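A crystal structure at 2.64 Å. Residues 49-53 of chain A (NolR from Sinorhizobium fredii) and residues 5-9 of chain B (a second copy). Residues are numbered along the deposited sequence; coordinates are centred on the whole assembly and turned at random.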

ATOM      1  N   ALA A  49       7.580 -20.478   2.010  1.00 56.16           N
ATOM      2  CA  ALA A  49       8.913 -19.867   1.978  1.00 59.25           C
ATOM      3  C   ALA A  49       9.548 -20.140   0.626  1.00 64.76           C
ATOM      4  O   ALA A  49      10.339 -19.346   0.106  1.00 49.71           O
ATOM      5  N   ASN A  50       9.166 -21.290   0.087  1.00 64.29           N
ATOM      6  CA  ASN A  50       9.593 -21.804  -1.198  1.00 62.10           C
ATOM      7  C   ASN A  50       9.078 -21.120  -2.448  1.00 67.46           C
ATOM      8  O   ASN A  50       9.845 -20.751  -3.341  1.00 67.57           O
ATOM      9  N   LYS A  51       7.764 -20.916  -2.474  1.00 68.10           N
ATOM     10  CA  LYS A  51       7.112 -20.328  -3.629  1.00 53.72           C
ATOM     11  C   LYS A  51       7.541 -18.873  -3.767  1.00 48.61           C
ATOM     12  O   LYS A  51       7.727 -18.371  -4.875  1.00 64.10           O
ATOM     13  N   VAL A  52       7.726 -18.205  -2.635  1.00 48.11           N
ATOM     14  CA  VAL A  52       8.082 -16.793  -2.647  1.00 56.17           C
ATOM     15  C   VAL A  52       9.597 -16.645  -2.711  1.00 56.53           C
ATOM     16  O   VAL A  52      10.119 -15.543  -2.872  1.00 53.38           O
ATOM     17  N   GLY A  53      10.292 -17.770  -2.575  1.00 66.85           N
ATOM     18  CA  GLY A  53      11.740 -17.826  -2.667  1.00 50.41           C
ATOM     19  C   GLY A  53      12.481 -17.035  -1.610  1.00 50.34           C
ATOM     20  O   GLY A  53      13.280 -16.157  -1.932  1.00 68.59           O
TER
ATOM     21  N   MET B   5       6.430 -27.377  -5.495  1.00107.53           N
ATOM     22  CA  MET B   5       6.397 -27.187  -6.942  1.00103.56           C
ATOM     23  C   MET B   5       7.356 -26.131  -7.478  1.00102.26           C
ATOM     24  O   MET B   5       8.501 -26.021  -7.040  1.00104.65           O
ATOM     25  N   GLN B   6       6.873 -25.394  -8.475  1.00100.41           N
ATOM     26  CA  GLN B   6       7.602 -24.297  -9.101  1.00 91.16           C
ATOM     27  C   GLN B   6       7.553 -23.016  -8.287  1.00 83.77           C
ATOM     28  O   GLN B   6       6.481 -22.456  -8.062  1.00 82.06           O
ATOM     29  N   PRO B   7       8.719 -22.550  -7.810  1.00 79.75           N
ATOM     30  CA  PRO B   7       8.747 -21.225  -7.182  1.00 73.36           C
ATOM     31  C   PRO B   7       8.253 -20.172  -8.169  1.00 71.10           C
ATOM     32  O   PRO B   7       8.194 -20.441  -9.369  1.00 64.96           O
ATOM     33  N   LEU B   8       7.952 -18.976  -7.687  1.00 68.07           N
ATOM     34  CA  LEU B   8       7.405 -17.957  -8.563  1.00 58.68           C
ATOM     35  C   LEU B   8       8.470 -17.413  -9.510  1.00 57.66           C
ATOM     36  O   LEU B   8       9.620 -17.206  -9.124  1.00 73.14           O
ATOM     37  N   SER B   9       8.055 -17.177 -10.752  1.00 57.76           N
ATOM     38  CA  SER B   9       8.927 -16.700 -11.820  1.00 57.46           C
ATOM     39  C   SER B   9       9.615 -15.390 -11.457  1.00 63.68           C
ATOM     40  O   SER B   9       9.129 -14.650 -10.603  1.00 67.67           O
TER

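The last turn of a helix runs short of intrachain partners for its carbonyl groups, and a neighbouring chain can supply what is missing. The contact between A:Ala49–A:Gly53 and B:Met5–B:Ser9 in NolR illustrates the principle on a small scale, with 225 Å² buried between the two stretches.

One backbone hydrogen bond anchors the pairing. The amide N of B:Leu8 donates to the carbonyl O of A:Lys51 at 2.9 Å, with a nearly straight N-H...O angle of 160°. Chain B passes close to A:Lys51 here, where the CA atoms of A:Lys51 and B:Pro7 lie 4.0 Å apart. One residue earlier, the carbonyl O of A:Asn50 takes a weak bond from the N of A:Gly53 within its own chain, at 3.1 Å, while also meeting the CB of B:Pro7 at 3.5 Å. Proline has no amide hydrogen to give, and the contact here is oxygen to carbon.

Apolar packing is built mainly from A:Lys51 and B:Leu8, although neither CA-to-CB bond points directly at the other stretch: both leave sideways. The lysine starts in t at chi1, bends at chi2 (126°, between wells), and continues t at chi3 and chi4. Its aliphatic carbons are thus laid along chain B, with CD 4.1 Å from the carbonyl O of B:Gln6 and CE 3.5 Å from CD2 of B:Leu8. B:Leu8 adopts the common m,t rotamer; its other methyl, CD1, approaches the CA of A:Val52 at 4.5 Å. The CA-to-CB bond of A:Val52, a buried residue with chi1 in m, points away. The CA-to-CB bond of B:Pro7, whose ring is C-gamma exo, also leaves sideways.

The polar side-chain ends contribute no hydrogen bond or salt bridge across the stretches. A:Lys51 uses its carbon chain here, while NZ is hydrogen-bonded elsewhere in the structure. A:Asn50 (chi1 m) and B:Gln6 (m at chi1 and chi2) lie at the margin. The CA-to-CB bond of B:Ser9, chi1 p, points away, and the residue serves as an N-cap, its OG engaging a backbone N just beyond the stretch.

A:Gly53 completes the example. Its positive phi of 63°, a conformation that favours glycine, takes the backbone out of helical geometry just after the residues that meet chain B. The general lesson is that a lysine can serve an interface through its carbonyl and its methylenes while its NZ is hydrogen-bonded elsewhere in the structure.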

ATOM      1  CB  ALA A  49       9.786 -20.409   3.098  1.00 55.37           C
ATOM      2  CB  ASN A  50       9.080 -23.214  -1.265  1.00 65.38           C
ATOM      3  CG  ASN A  50       9.986 -24.149  -0.666  1.00 83.20           C
ATOM      4  OD1 ASN A  50      11.063 -23.761  -0.199  1.00 85.16           O
ATOM      5  ND2 ASN A  50       9.542 -25.399  -0.541  1.00 88.42           N
ATOM      6  CB  LYS A  51       5.595 -20.471  -3.513  1.00 48.89           C
ATOM      7  CG  LYS A  51       4.855 -19.867  -4.671  1.00 50.47           C
ATOM      8  CD  LYS A  51       3.914 -20.884  -5.295  1.00 58.32           C
ATOM      9  CE  LYS A  51       3.205 -20.261  -6.478  1.00 68.77           C
ATOM     10  NZ  LYS A  51       1.895 -20.875  -6.777  1.00 71.95           N
ATOM     11  CB  VAL A  52       7.540 -16.067  -1.406  1.00 57.58           C
ATOM     12  CG1 VAL A  52       6.016 -16.127  -1.384  1.00 45.95           C
ATOM     13  CG2 VAL A  52       8.130 -16.684  -0.150  1.00 47.07           C
TER
ATOM     14  CB  MET B   5       4.990 -26.825  -7.413  1.00103.09           C
ATOM     15  CG  MET B   5       4.190 -27.997  -7.930  1.00107.34           C
ATOM     16  SD  MET B   5       2.647 -27.423  -8.652  1.00137.85           S
ATOM     17  CE  MET B   5       3.277 -26.371  -9.961  1.00104.22           C
ATOM     18  CB  GLN B   6       7.057 -24.016 -10.507  1.00 88.76           C
ATOM     19  CG  GLN B   6       7.194 -25.169 -11.483  1.00 95.57           C
ATOM     20  CD  GLN B   6       8.643 -25.507 -11.759  1.00103.70           C
ATOM     21  OE1 GLN B   6       9.182 -26.469 -11.207  1.00 98.70           O
ATOM     22  NE2 GLN B   6       9.288 -24.712 -12.606  1.00110.93           N
ATOM     23  CB  PRO B   7      10.228 -21.020  -6.857  1.00 69.53           C
ATOM     24  CG  PRO B   7      10.790 -22.382  -6.763  1.00 69.58           C
ATOM     25  CD  PRO B   7      10.048 -23.187  -7.801  1.00 71.90           C
ATOM     26  CB  LEU B   8       6.788 -16.826  -7.738  1.00 55.80           C
ATOM     27  CG  LEU B   8       5.486 -17.208  -7.027  1.00 56.85           C
ATOM     28  CD1 LEU B   8       5.135 -16.214  -5.936  1.00 54.22           C
ATOM     29  CD2 LEU B   8       4.353 -17.315  -8.030  1.00 57.96           C
ATOM     30  CB  SER B   9       8.122 -16.526 -13.114  1.00 60.38           C
ATOM     31  OG  SER B   9       7.442 -15.281 -13.130  1.00 64.53           O
TER